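Fusolin (Unidentified entomopoxvirus, PDB 4YN2) forms the crystalline viral spindles that enhance virulence, and probably acts on chitin through its domain of the lytic polysaccharide monooxygenase family. Local coordinates at residues H142-Y147 and Q213-V218; E133-P138 and D190-F195; Q38-K43 and I55-Y60; P88-A93 and G108-G113. All coordinates share one frame; numbering follows the deposited sequence.

Contact 1. Residues H142-Y147 and Q213-V218; sequences HEPSYY and QRLDPV. With ZN (zinc ion), chain C; NAG (2-acetamido-2-deoxy-beta-D-glucopyranose), chain B.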
loop_
_atom_site.group_PDB
_atom_site.type_symbol
_atom_site.label_atom_id
_atom_site.label_comp_id
_atom_site.label_asym_id
_atom_site.label_seq_id
_atom_site.Cartn_x
_atom_site.Cartn_y
_atom_site.Cartn_z
ATOM N N HIS A 142 -8.827 10.528 19.167
ATOM C CA HIS A 142 -8.647 11.959 18.891
ATOM C C HIS A 142 -9.843 12.501 18.156
ATOM O O HIS A 142 -10.062 12.168 16.997
ATOM C CB HIS A 142 -7.392 12.237 18.046
ATOM C CG HIS A 142 -6.113 11.738 18.617
ATOM N ND1 HIS A 142 -5.831 11.827 19.965
ATOM C CD2 HIS A 142 -5.034 11.235 17.976
ATOM C CE1 HIS A 142 -4.624 11.307 20.108
ATOM N NE2 HIS A 142 -4.096 10.970 18.929
ATOM N N GLU A 143 -10.645 13.308 18.836
ATOM C CA GLU A 143 -11.797 13.966 18.250
ATOM C C GLU A 143 -11.825 15.391 18.783
ATOM O O GLU A 143 -11.451 15.594 19.935
ATOM C CB GLU A 143 -13.090 13.213 18.570
ATOM C CG GLU A 143 -13.143 11.838 17.922
ATOM C CD GLU A 143 -14.432 11.064 18.115
ATOM O OE1 GLU A 143 -14.384 9.815 18.027
ATOM O OE2 GLU A 143 -15.474 11.695 18.403
ATOM N N PRO A 144 -12.183 16.402 17.974
ATOM C CA PRO A 144 -12.665 16.316 16.591
ATOM C C PRO A 144 -11.556 15.955 15.588
ATOM O O PRO A 144 -10.403 16.368 15.725
ATOM C CB PRO A 144 -13.232 17.715 16.347
ATOM C CG PRO A 144 -12.412 18.601 17.220
ATOM C CD PRO A 144 -12.203 17.793 18.464
ATOM N N SER A 145 -11.925 15.175 14.580
ATOM C CA SER A 145 -11.022 14.768 13.512
ATOM C C SER A 145 -11.828 14.324 12.300
ATOM O O SER A 145 -13.026 14.094 12.409
ATOM C CB SER A 145 -10.112 13.639 13.992
ATOM O OG SER A 145 -10.876 12.484 14.303
ATOM N N TYR A 146 -11.179 14.196 11.153
ATOM C CA TYR A 146 -11.835 13.699 9.944
ATOM C C TYR A 146 -10.842 12.897 9.133
ATOM O O TYR A 146 -9.636 12.950 9.383
ATOM C CB TYR A 146 -12.459 14.832 9.101
ATOM C CG TYR A 146 -11.472 15.841 8.575
ATOM C CD1 TYR A 146 -11.023 16.880 9.371
ATOM C CD2 TYR A 146 -11.036 15.798 7.256
ATOM C CE1 TYR A 146 -10.104 17.809 8.900
ATOM C CE2 TYR A 146 -10.132 16.731 6.766
ATOM C CZ TYR A 146 -9.684 17.754 7.585
ATOM O OH TYR A 146 -8.797 18.701 7.135
ATOM N N TYR A 147 -11.371 12.105 8.208
ATOM C CA TYR A 147 -10.588 11.230 7.358
ATOM C C TYR A 147 -10.693 11.614 5.907
ATOM O O TYR A 147 -11.791 11.847 5.429
ATOM C CB TYR A 147 -11.088 9.785 7.499
ATOM C CG TYR A 147 -10.632 9.112 8.767
ATOM C CD1 TYR A 147 -11.330 9.275 9.955
ATOM C CD2 TYR A 147 -9.490 8.324 8.786
ATOM C CE1 TYR A 147 -10.920 8.648 11.125
ATOM C CE2 TYR A 147 -9.060 7.704 9.953
ATOM C CZ TYR A 147 -9.769 7.876 11.125
ATOM O OH TYR A 147 -9.353 7.246 12.266
ATOM N N GLN A 213 -6.856 13.507 10.080
ATOM C CA GLN A 213 -6.497 14.854 10.480
ATOM C C GLN A 213 -7.269 15.335 11.689
ATOM O O GLN A 213 -8.492 15.383 11.644
ATOM C CB GLN A 213 -6.770 15.789 9.304
ATOM C CG GLN A 213 -6.431 17.267 9.549
ATOM C CD GLN A 213 -4.996 17.472 9.941
ATOM O OE1 GLN A 213 -4.074 17.064 9.232
ATOM N NE2 GLN A 213 -4.752 18.156 11.039
ATOM N N ARG A 214 -6.561 15.762 12.735
ATOM C CA ARG A 214 -7.206 16.363 13.896
ATOM C C ARG A 214 -7.564 17.808 13.600
ATOM O O ARG A 214 -6.764 18.510 12.981
ATOM C CB ARG A 214 -6.292 16.339 15.122
ATOM C CG ARG A 214 -6.005 14.962 15.665
ATOM C CD ARG A 214 -5.027 14.973 16.840
ATOM N NE ARG A 214 -5.493 15.787 17.977
ATOM C CZ ARG A 214 -5.237 15.559 19.266
ATOM N NH1 ARG A 214 -4.525 14.500 19.634
ATOM N NH2 ARG A 214 -5.714 16.375 20.197
ATOM N N LEU A 215 -8.737 18.260 14.069
ATOM C CA LEU A 215 -9.172 19.644 13.908
ATOM C C LEU A 215 -8.886 20.406 15.195
ATOM O O LEU A 215 -9.773 20.593 16.024
ATOM C CB LEU A 215 -10.658 19.749 13.552
ATOM C CG LEU A 215 -11.151 18.882 12.386
ATOM C CD1 LEU A 215 -12.125 17.919 12.863
ATOM C CD2 LEU A 215 -11.840 19.693 11.334
ATOM N N ASP A 216 -7.639 20.806 15.391
ATOM C CA ASP A 216 -7.270 21.566 16.584
ATOM C C ASP A 216 -6.054 22.450 16.273
ATOM O O ASP A 216 -5.438 22.270 15.214
ATOM C CB ASP A 216 -7.031 20.616 17.773
ATOM C CG ASP A 216 -5.972 19.560 17.577
ATOM O OD1 ASP A 216 -4.923 19.876 16.989
ATOM O OD2 ASP A 216 -6.162 18.437 18.083
ATOM N N PRO A 217 -5.693 23.409 17.159
ATOM C CA PRO A 217 -4.568 24.307 16.854
ATOM C C PRO A 217 -3.242 23.624 16.502
ATOM O O PRO A 217 -2.525 24.160 15.675
ATOM C CB PRO A 217 -4.431 25.116 18.141
ATOM C CG PRO A 217 -5.823 25.187 18.653
ATOM C CD PRO A 217 -6.345 23.809 18.424
ATOM N N VAL A 218 -2.905 22.484 17.128
ATOM C CA VAL A 218 -1.651 21.773 16.850
ATOM C C VAL A 218 -1.732 21.141 15.434
ATOM O O VAL A 218 -0.738 21.081 14.729
ATOM C CB VAL A 218 -1.328 20.723 17.958
ATOM C CG1 VAL A 218 -0.125 19.864 17.580
ATOM C CG2 VAL A 218 -1.077 21.415 19.297
HETATM ZN ZN ZN C . -2.289 10.444 18.558
HETATM C C1 NAG B . -12.750 22.719 5.410
HETATM C C2 NAG B . -12.571 23.479 6.722
HETATM C C3 NAG B . -12.932 24.946 6.498
HETATM C C4 NAG B . -12.151 25.517 5.318
HETATM C C5 NAG B . -12.383 24.660 4.077
HETATM C C6 NAG B . -11.590 25.094 2.867
HETATM C C7 NAG B . -12.955 22.309 8.866
HETATM C C8 NAG B . -13.994 21.854 9.850
HETATM N N2 NAG B . -13.421 22.901 7.752
HETATM O O3 NAG B . -12.625 25.668 7.687
HETATM O O4 NAG B . -12.602 26.837 5.043
HETATM O O5 NAG B . -11.995 23.310 4.362
HETATM O O6 NAG B . -10.201 24.825 3.015
HETATM O O7 NAG B . -11.755 22.153 9.074
HETATM O O HOH W 1 -8.655 16.890 18.045
#
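Pro144 O is gripped by two donors: Leu215 N at 3.0 Å, arriving well above the carbonyl plane, and a water. The same water donates to Asp216 OD2, the atom that also takes Arg214 NE at 2.7 Å in a salt bridge within 213-218. With its head held there, the arginine, bent at chi3 (59°), lays NH1 over one face of the His142 imidazole, toward the rim, 3.0 Å from ND1; both are donors and do not bond. His142 NE2 reaches the zinc ion at 1.9 Å, a site completed by His1. Farther along, Tyr146 and Gln213 pair through both backbone bonds, and Gln213 CB sits over the tyrosine ring face. Leu215 CG meets that ring at its edge, while Leu215 CD2 touches NAG O7 at 3.3 Å. One face of this antiparallel pair, with Tyr146, Gln213 and Leu215, thus lines a glycan pocket; that of Arg214 carries the zinc-binding His142, consistent with the family's histidine brace, its ring covered by the arginine that Asp216 fixes.

Contact 2. Residues E133-P138 and D190-F195; sequences ELEFCP and DLVYRF. With EDO (1,2-ethanediol), chain D.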
loop_
_atom_site.group_PDB
_atom_site.type_symbol
_atom_site.label_atom_id
_atom_site.label_comp_id
_atom_site.label_asym_id
_atom_site.label_seq_id
_atom_site.Cartn_x
_atom_site.Cartn_y
_atom_site.Cartn_z
ATOM N N GLU A 133 -15.166 -1.493 3.425
ATOM C CA GLU A 133 -15.184 -0.917 4.756
ATOM C C GLU A 133 -13.771 -0.850 5.297
ATOM O O GLU A 133 -13.209 -1.863 5.725
ATOM C CB GLU A 133 -16.079 -1.678 5.699
ATOM C CG GLU A 133 -16.342 -0.860 6.952
ATOM C CD GLU A 133 -17.163 -1.608 7.970
ATOM O OE1 GLU A 133 -16.894 -2.812 8.178
ATOM O OE2 GLU A 133 -18.078 -0.998 8.565
ATOM N N LEU A 134 -13.196 0.338 5.255
ATOM C CA LEU A 134 -11.858 0.575 5.773
ATOM C C LEU A 134 -11.880 0.517 7.290
ATOM O O LEU A 134 -12.884 0.890 7.897
ATOM C CB LEU A 134 -11.313 1.944 5.305
ATOM C CG LEU A 134 -10.542 1.927 3.977
ATOM C CD1 LEU A 134 -11.348 1.319 2.883
ATOM C CD2 LEU A 134 -10.102 3.323 3.593
ATOM N N GLU A 135 -10.807 0.006 7.903
ATOM C CA GLU A 135 -10.676 -0.018 9.364
ATOM C C GLU A 135 -9.399 0.705 9.754
ATOM O O GLU A 135 -8.314 0.250 9.388
ATOM C CB GLU A 135 -10.668 -1.466 9.881
ATOM C CG GLU A 135 -10.628 -1.613 11.397
ATOM C CD GLU A 135 -10.234 -2.997 11.879
ATOM O OE1 GLU A 135 -9.208 -3.526 11.397
ATOM O OE2 GLU A 135 -10.931 -3.542 12.764
ATOM N N PHE A 136 -9.517 1.845 10.458
ATOM C CA PHE A 136 -8.368 2.558 11.000
ATOM C C PHE A 136 -8.291 2.157 12.464
ATOM O O PHE A 136 -9.313 2.162 13.171
ATOM C CB PHE A 136 -8.448 4.077 10.803
ATOM C CG PHE A 136 -7.174 4.794 11.173
ATOM C CD1 PHE A 136 -6.903 5.130 12.493
ATOM C CD2 PHE A 136 -6.236 5.128 10.202
ATOM C CE1 PHE A 136 -5.718 5.784 12.835
ATOM C CE2 PHE A 136 -5.044 5.772 10.549
ATOM C CZ PHE A 136 -4.800 6.109 11.860
ATOM N N CYS A 137 -7.100 1.740 12.887
ATOM C CA CYS A 137 -6.815 1.234 14.219
ATOM C C CYS A 137 -6.232 2.344 15.065
ATOM O O CYS A 137 -5.045 2.630 14.928
ATOM C CB CYS A 137 -5.866 0.042 14.126
ATOM S SG CYS A 137 -5.616 -0.832 15.687
ATOM N N PRO A 138 -7.041 3.015 15.910
ATOM C CA PRO A 138 -6.506 4.116 16.699
ATOM C C PRO A 138 -5.878 3.627 17.993
ATOM O O PRO A 138 -6.468 2.822 18.683
ATOM C CB PRO A 138 -7.751 4.961 16.979
ATOM C CG PRO A 138 -8.847 3.968 17.102
ATOM C CD PRO A 138 -8.474 2.802 16.211
ATOM N N ASP A 190 -9.306 -1.389 21.105
ATOM C CA ASP A 190 -10.597 -1.892 21.562
ATOM C C ASP A 190 -11.753 -1.350 20.698
ATOM O O ASP A 190 -12.723 -2.067 20.473
ATOM C CB ASP A 190 -10.759 -1.552 23.043
ATOM C CG ASP A 190 -9.608 -2.151 23.849
ATOM O OD1 ASP A 190 -9.584 -3.394 24.015
ATOM O OD2 ASP A 190 -8.663 -1.403 24.182
ATOM N N LEU A 191 -11.645 -0.109 20.208
ATOM C CA LEU A 191 -12.631 0.512 19.307
ATOM C C LEU A 191 -11.911 0.924 18.044
ATOM O O LEU A 191 -10.701 1.140 18.093
ATOM C CB LEU A 191 -13.290 1.733 19.955
ATOM C CG LEU A 191 -14.203 1.469 21.139
ATOM C CD1 LEU A 191 -14.524 2.768 21.864
ATOM C CD2 LEU A 191 -15.496 0.795 20.708
ATOM N N VAL A 192 -12.633 1.047 16.925
ATOM C CA VAL A 192 -12.016 1.385 15.639
ATOM C C VAL A 192 -12.824 2.403 14.870
ATOM O O VAL A 192 -14.041 2.518 15.038
ATOM C CB VAL A 192 -11.817 0.122 14.755
ATOM C CG1 VAL A 192 -10.685 -0.748 15.283
ATOM C CG2 VAL A 192 -13.099 -0.689 14.637
ATOM N N TYR A 193 -12.146 3.092 13.964
ATOM C CA TYR A 193 -12.804 3.995 13.032
ATOM C C TYR A 193 -13.031 3.180 11.788
ATOM O O TYR A 193 -12.067 2.828 11.113
ATOM C CB TYR A 193 -11.977 5.241 12.780
ATOM C CG TYR A 193 -11.924 6.150 13.978
ATOM C CD1 TYR A 193 -12.978 7.005 14.274
ATOM C CD2 TYR A 193 -10.819 6.161 14.819
ATOM C CE1 TYR A 193 -12.929 7.856 15.373
ATOM C CE2 TYR A 193 -10.752 7.017 15.912
ATOM C CZ TYR A 193 -11.803 7.877 16.177
ATOM O OH TYR A 193 -11.752 8.675 17.292
ATOM N N ARG A 194 -14.283 2.766 11.563
ATOM C CA ARG A 194 -14.692 1.912 10.448
ATOM C C ARG A 194 -15.516 2.728 9.490
ATOM O O ARG A 194 -16.468 3.378 9.923
ATOM C CB ARG A 194 -15.521 0.717 10.961
ATOM C CG ARG A 194 -14.740 -0.549 11.178
ATOM C CD ARG A 194 -15.645 -1.766 11.279
ATOM N NE ARG A 194 -16.466 -1.837 12.498
ATOM C CZ ARG A 194 -17.801 -1.870 12.558
ATOM N NH1 ARG A 194 -18.534 -1.756 11.455
ATOM N NH2 ARG A 194 -18.414 -1.987 13.727
ATOM N N PHE A 195 -15.185 2.707 8.198
ATOM C CA PHE A 195 -15.914 3.547 7.258
ATOM C C PHE A 195 -15.950 2.940 5.870
ATOM O O PHE A 195 -14.945 2.424 5.380
ATOM C CB PHE A 195 -15.331 4.977 7.226
ATOM C CG PHE A 195 -13.830 5.108 7.069
ATOM C CD1 PHE A 195 -12.974 4.758 8.101
ATOM C CD2 PHE A 195 -13.286 5.725 5.955
ATOM C CE1 PHE A 195 -11.599 4.912 7.972
ATOM C CE2 PHE A 195 -11.908 5.889 5.833
ATOM C CZ PHE A 195 -11.072 5.473 6.835
HETATM C C1 EDO D . -19.763 2.291 8.459
HETATM O O1 EDO D . -18.915 1.582 7.550
HETATM C C2 EDO D . -19.551 3.822 8.339
HETATM O O2 EDO D . -19.285 4.195 6.984
#
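Leu134 and Phe195, like Phe136 and Tyr193, form antiparallel hydrogen-bonded pairs, each joined by two backbone bonds; the straightest runs from Phe136 N to Tyr193 O (2.8 Å, 173°). Between them Glu135 faces Arg194 as the non-hydrogen-bonded pair, and Arg194 CA brings its hydrogen toward Leu134 O.

The charged interaction lies at one end. Glu133, extended, offers OE2 on its syn side to Arg194 NH1 at 3.0 Å, in the guanidinium plane, although carboxylate and guanidinium are turned 71° apart. An ethanediol, probably from the crystallisation liquor, donates O1 to that same OE2, and Arg194 NH2 also bonds Pro180 O.

Apolar contacts occupy the face of Leu134, Phe136, Tyr193 and Phe195. The Phe195 ring, its CG placed between backbone N and carbonyl carbon (chi1 49°), swings back across the strand pair to take Leu134 CB over its centre, a CH-pi contact of 3.9 Å to the centroid. Phe136 CB comes to the ring edge. Pro138 CG packs obliquely on Tyr193 CD2 at 3.7 Å.

The chemistry divides the two sides of this sheet: an aromatic one that meets Tyr147 and Trp212, and another carrying Glu135, hydrogen-bonded to Ser5 and Ser185, and Arg194.

Contact 3. Residues Q38-K43 and I55-Y60; sequences QYVYDK and ISAAQY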
loop_
_atom_site.group_PDB
_atom_site.type_symbol
_atom_site.label_atom_id
_atom_site.label_comp_id
_atom_site.label_asym_id
_atom_site.label_seq_id
_atom_site.Cartn_x
_atom_site.Cartn_y
_atom_site.Cartn_z
ATOM N N GLN A 38 16.800 -1.497 5.332
ATOM C CA GLN A 38 18.186 -1.374 4.894
ATOM C C GLN A 38 18.481 -0.032 4.229
ATOM O O GLN A 38 19.599 0.452 4.365
ATOM C CB GLN A 38 18.587 -2.559 4.014
ATOM C CG GLN A 38 18.621 -3.832 4.883
ATOM C CD GLN A 38 18.892 -5.112 4.142
ATOM O OE1 GLN A 38 18.857 -5.165 2.919
ATOM N NE2 GLN A 38 19.147 -6.192 4.884
ATOM N N TYR A 39 17.489 0.603 3.598
ATOM C CA TYR A 39 17.621 1.942 3.017
ATOM C C TYR A 39 17.966 2.993 4.102
ATOM O O TYR A 39 18.912 3.762 3.948
ATOM C CB TYR A 39 16.293 2.321 2.345
ATOM C CG TYR A 39 16.284 3.685 1.707
ATOM C CD1 TYR A 39 16.624 3.850 0.371
ATOM C CD2 TYR A 39 15.871 4.803 2.417
ATOM C CE1 TYR A 39 16.582 5.098 -0.238
ATOM C CE2 TYR A 39 15.830 6.061 1.822
ATOM C CZ TYR A 39 16.189 6.205 0.493
ATOM O OH TYR A 39 16.128 7.443 -0.092
ATOM N N VAL A 40 17.183 3.028 5.181
ATOM C CA VAL A 40 17.402 3.974 6.287
ATOM C C VAL A 40 18.700 3.595 7.041
ATOM O O VAL A 40 19.472 4.481 7.404
ATOM C CB VAL A 40 16.183 4.041 7.241
ATOM C CG1 VAL A 40 16.501 4.872 8.490
ATOM C CG2 VAL A 40 14.977 4.626 6.515
ATOM N N TYR A 41 18.918 2.296 7.282
ATOM C CA TYR A 41 20.137 1.797 7.948
ATOM C C TYR A 41 21.394 2.282 7.197
ATOM O O TYR A 41 22.247 2.947 7.787
ATOM C CB TYR A 41 20.107 0.259 7.984
ATOM C CG TYR A 41 21.222 -0.414 8.754
ATOM C CD1 TYR A 41 22.484 -0.581 8.187
ATOM C CD2 TYR A 41 20.975 -1.030 9.972
ATOM C CE1 TYR A 41 23.488 -1.287 8.848
ATOM C CE2 TYR A 41 21.967 -1.750 10.634
ATOM C CZ TYR A 41 23.217 -1.895 10.062
ATOM O OH TYR A 41 24.187 -2.593 10.750
ATOM N N ASP A 42 21.460 2.005 5.882
ATOM C CA ASP A 42 22.599 2.394 5.037
ATOM C C ASP A 42 22.697 3.911 4.881
ATOM O O ASP A 42 23.807 4.434 4.867
ATOM C CB ASP A 42 22.522 1.722 3.659
ATOM C CG ASP A 42 22.666 0.209 3.704
ATOM O OD1 ASP A 42 23.147 -0.308 4.722
ATOM O OD2 ASP A 42 22.268 -0.459 2.723
ATOM N N LYS A 43 21.560 4.626 4.803
ATOM C CA LYS A 43 21.553 6.092 4.691
ATOM C C LYS A 43 22.221 6.724 5.917
ATOM O O LYS A 43 23.096 7.588 5.777
ATOM C CB LYS A 43 20.108 6.599 4.539
ATOM C CG LYS A 43 19.924 8.096 4.477
ATOM C CD LYS A 43 18.465 8.415 4.175
ATOM C CE LYS A 43 18.149 9.871 4.349
ATOM N NZ LYS A 43 16.700 10.132 4.188
ATOM N N ILE A 55 21.187 1.310 13.219
ATOM C CA ILE A 55 20.225 0.348 13.768
ATOM C C ILE A 55 19.030 1.081 14.376
ATOM O O ILE A 55 17.895 0.725 14.095
ATOM C CB ILE A 55 20.864 -0.576 14.845
ATOM C CG1 ILE A 55 21.981 -1.456 14.265
ATOM C CG2 ILE A 55 19.786 -1.444 15.514
ATOM C CD1 ILE A 55 22.966 -2.031 15.382
ATOM N N SER A 56 19.290 2.079 15.230
ATOM C CA SER A 56 18.228 2.812 15.911
ATOM C C SER A 56 17.312 3.555 14.934
ATOM O O SER A 56 16.103 3.575 15.151
ATOM C CB SER A 56 18.812 3.802 16.910
ATOM O OG SER A 56 19.509 3.110 17.935
ATOM N N ALA A 57 17.885 4.187 13.892
ATOM C CA ALA A 57 17.090 4.905 12.889
ATOM C C ALA A 57 16.197 3.948 12.099
ATOM O O ALA A 57 15.018 4.237 11.905
ATOM C CB ALA A 57 17.992 5.658 11.943
ATOM N N ALA A 58 16.748 2.816 11.674
ATOM C CA ALA A 58 16.027 1.792 10.909
ATOM C C ALA A 58 14.929 1.132 11.762
ATOM O O ALA A 58 13.817 0.923 11.280
ATOM C CB ALA A 58 17.007 0.748 10.399
ATOM N N GLN A 59 15.222 0.844 13.037
ATOM C CA GLN A 59 14.227 0.266 13.941
ATOM C C GLN A 59 13.092 1.248 14.235
ATOM O O GLN A 59 11.927 0.849 14.261
ATOM C CB GLN A 59 14.877 -0.159 15.254
ATOM C CG GLN A 59 15.707 -1.420 15.138
ATOM C CD GLN A 59 16.409 -1.735 16.437
ATOM O OE1 GLN A 59 16.526 -0.906 17.344
ATOM N NE2 GLN A 59 16.837 -2.962 16.584
ATOM N N TYR A 60 13.434 2.529 14.435
ATOM C CA TYR A 60 12.477 3.598 14.729
ATOM C C TYR A 60 11.425 3.695 13.630
ATOM O O TYR A 60 10.253 3.909 13.917
ATOM C CB TYR A 60 13.237 4.928 14.895
ATOM C CG TYR A 60 12.381 6.129 15.199
ATOM C CD1 TYR A 60 11.805 6.873 14.177
ATOM C CD2 TYR A 60 12.197 6.564 16.506
ATOM C CE1 TYR A 60 11.041 7.997 14.450
ATOM C CE2 TYR A 60 11.464 7.710 16.789
ATOM C CZ TYR A 60 10.909 8.442 15.755
ATOM O OH TYR A 60 10.130 9.534 16.047
#
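Ile55 opens the second helix's share by setting CG1 3.6 Å from Tyr41 CE2. The two side chains lie alongside each other and point the same way, because Tyr41 carries its CG anti to the backbone N (chi1 -174°), which turns the ring toward the start of 55-60. The ring also skims the main chain there, with Tyr41 CD2 4.0 Å from Ile55 N.

Two residues on, Ala57 presents a methyl and a stretch of backbone to a single branch of Val40. Val40 CG1 rests 3.7 Å from Ala57 C and 3.8 Å from Ala57 CB, so the valine tip is pressed against the helix surface itself. Glu61, a turn farther along, also meets Val40.

Ala58 then makes the closest backbone approach, its CA 5.1 Å from Tyr41 CA. Its CB meets Tyr41 CB at 4.0 Å and also lies near the plane of the tyrosine ring, at its edge. The small alanines let the short axes come within 7.9 Å at 152°, and no hydrogen bond crosses between the segments.

Helices 31-48 and 51-63, joined by a very short connection, thus form an antiparallel helical hairpin, part of the excursion that follows strand 2-6, as in related monooxygenases.

Contact 4. Residues P88-A93 and G108-G113; sequences PNYLCA and GVDISG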
loop_
_atom_site.group_PDB
_atom_site.type_symbol
_atom_site.label_atom_id
_atom_site.label_comp_id
_atom_site.label_asym_id
_atom_site.label_seq_id
_atom_site.Cartn_x
_atom_site.Cartn_y
_atom_site.Cartn_z
ATOM N N PRO A 88 5.147 17.718 1.836
ATOM C CA PRO A 88 5.440 18.019 0.429
ATOM C C PRO A 88 6.008 16.843 -0.347
ATOM O O PRO A 88 5.832 16.774 -1.560
ATOM C CB PRO A 88 6.467 19.149 0.518
ATOM C CG PRO A 88 7.162 18.938 1.793
ATOM C CD PRO A 88 6.137 18.349 2.737
ATOM N N ASN A 89 6.727 15.959 0.343
ATOM C CA ASN A 89 7.377 14.803 -0.240
ATOM C C ASN A 89 7.355 13.665 0.754
ATOM O O ASN A 89 6.938 13.869 1.896
ATOM C CB ASN A 89 8.830 15.161 -0.558
ATOM C CG ASN A 89 9.016 16.378 -1.417
ATOM O OD1 ASN A 89 9.521 17.409 -0.959
ATOM N ND2 ASN A 89 8.685 16.260 -2.696
ATOM N N TYR A 90 7.858 12.492 0.347
ATOM C CA TYR A 90 7.936 11.308 1.188
ATOM C C TYR A 90 6.576 11.028 1.804
ATOM O O TYR A 90 6.453 10.899 3.019
ATOM C CB TYR A 90 9.022 11.489 2.260
ATOM C CG TYR A 90 10.389 11.713 1.662
ATOM C CD1 TYR A 90 11.074 10.683 1.043
ATOM C CD2 TYR A 90 11.002 12.960 1.722
ATOM C CE1 TYR A 90 12.348 10.874 0.514
ATOM C CE2 TYR A 90 12.266 13.172 1.166
ATOM C CZ TYR A 90 12.939 12.120 0.570
ATOM O OH TYR A 90 14.199 12.276 0.024
ATOM N N LEU A 91 5.544 10.965 0.957
ATOM C CA LEU A 91 4.160 10.854 1.427
ATOM C C LEU A 91 3.917 9.625 2.296
ATOM O O LEU A 91 3.267 9.766 3.331
ATOM C CB LEU A 91 3.156 10.889 0.271
ATOM C CG LEU A 91 2.682 12.289 -0.118
ATOM C CD1 LEU A 91 3.837 13.128 -0.636
ATOM C CD2 LEU A 91 1.564 12.224 -1.118
ATOM N N CYS A 92 4.467 8.451 1.930
ATOM C CA CYS A 92 4.263 7.243 2.730
ATOM C C CYS A 92 5.008 7.273 4.072
ATOM O O CYS A 92 4.772 6.387 4.886
ATOM C CB CYS A 92 4.616 5.996 1.926
ATOM S SG CYS A 92 3.667 5.827 0.400
ATOM N N ALA A 93 5.884 8.276 4.301
ATOM C CA ALA A 93 6.608 8.518 5.548
ATOM C C ALA A 93 5.956 9.650 6.324
ATOM O O ALA A 93 6.488 10.044 7.360
ATOM C CB ALA A 93 8.049 8.916 5.211
ATOM N N GLY A 108 12.373 5.090 4.040
ATOM C CA GLY A 108 12.529 3.760 3.469
ATOM C C GLY A 108 11.199 3.177 3.032
ATOM O O GLY A 108 11.119 2.455 2.039
ATOM N N VAL A 109 10.129 3.536 3.743
ATOM C CA VAL A 109 8.780 3.058 3.434
ATOM C C VAL A 109 8.223 3.762 2.177
ATOM O O VAL A 109 7.250 3.281 1.598
ATOM C CB VAL A 109 7.869 3.236 4.689
ATOM C CG1 VAL A 109 6.412 2.924 4.394
ATOM C CG2 VAL A 109 8.372 2.350 5.821
ATOM N N ASP A 110 8.839 4.859 1.734
ATOM C CA ASP A 110 8.382 5.582 0.559
ATOM C C ASP A 110 9.106 5.178 -0.718
ATOM O O ASP A 110 8.772 5.721 -1.762
ATOM C CB ASP A 110 8.533 7.095 0.777
ATOM C CG ASP A 110 7.636 7.915 -0.133
ATOM O OD1 ASP A 110 6.400 7.711 -0.093
ATOM O OD2 ASP A 110 8.169 8.708 -0.927
ATOM N N ILE A 111 10.056 4.225 -0.671
ATOM C CA ILE A 111 10.748 3.802 -1.891
ATOM C C ILE A 111 9.775 3.013 -2.775
ATOM O O ILE A 111 8.810 2.420 -2.281
ATOM C CB ILE A 111 12.040 2.987 -1.611
ATOM C CG1 ILE A 111 11.730 1.572 -1.089
ATOM C CG2 ILE A 111 13.008 3.772 -0.708
ATOM C CD1 ILE A 111 12.972 0.735 -0.699
ATOM N N SER A 112 10.070 2.972 -4.069
ATOM C CA SER A 112 9.255 2.253 -5.037
ATOM C C SER A 112 9.706 0.808 -5.136
ATOM O O SER A 112 10.852 0.478 -4.837
ATOM C CB SER A 112 9.338 2.933 -6.404
ATOM O OG SER A 112 8.922 4.281 -6.295
ATOM N N GLY A 113 8.796 -0.048 -5.552
ATOM C CA GLY A 113 9.100 -1.457 -5.721
ATOM C C GLY A 113 7.904 -2.366 -5.564
ATOM O O GLY A 113 6.757 -1.923 -5.593
HETATM O O HOH W 2 6.364 10.388 -1.803
#
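Asp110 and Cys92 are joined by the one direct hydrogen bond between the segments: Cys92 N donates to Asp110 OD1 at 2.9 Å (156°), approaching from above the carboxylate plane. The aspartate has its CG anti to the backbone N (chi1 -159°), which sends the carboxylate across to 88-93. There OD1 also lies 3.2 Å from Cys92 CB, while OD2 rests against Tyr90 CA at 3.4 Å, the two side chains crossing at about a right angle. Beside this polar centre, Cys92 CB makes a looser apolar contact with Val109 CG1 at 4.3 Å.

A water forms the next layer, accepting from Leu91 N at 2.9 Å and donating to Asp110 OD2 at 2.6 Å. The carboxylate therefore holds two successive peptide N-H groups, one directly and one through water. OD2 also forms a salt bridge with Arg162, which would probably favour the charged form of this buried acid. Tyr90 O accepts Ala93 N at 3.0 Å, closing the 3-10 turn that presents those N-H groups, and the Tyr90 ring stacks on His97.

Farther out, the disulfide from Cys92 to Cys225 fixes the turn to strand 220-231, and Leu91 O bonds to Tyr209 on strand 206-214. Ile111 packs on Met32, Ala35 and Tyr39 of helix 31-48, leaving both segments, parts of the connection between helix 79-86 and strand 118-121, between sheet and helix.

How the contacts relate
Along the chain, contact 3 closes first and contact 4 follows, both before contacts 1 and 2, whose segments alternate: strands 129-138 and 145-152 are consecutive, as are 191-200 and 206-214. Contacts 1 and 2, with centres about 16 Å apart, belong to different sheets that meet through Tyr147, which packs on Phe136, Tyr193 and Phe195; Glu143 OE1 and Tyr193 OH probably hydrogen-bond. Contacts 3 and 4 have centres about 14 Å apart and touch where Tyr39 and Val40 meet Gly108. The centres of contacts 1 and 3 are about 31 Å apart, with contact 4 between. The monooxygenase-like domain thus joins its helical excursion, through a loop region tied to strand 220-231 by a disulfide, to a two-sheet body.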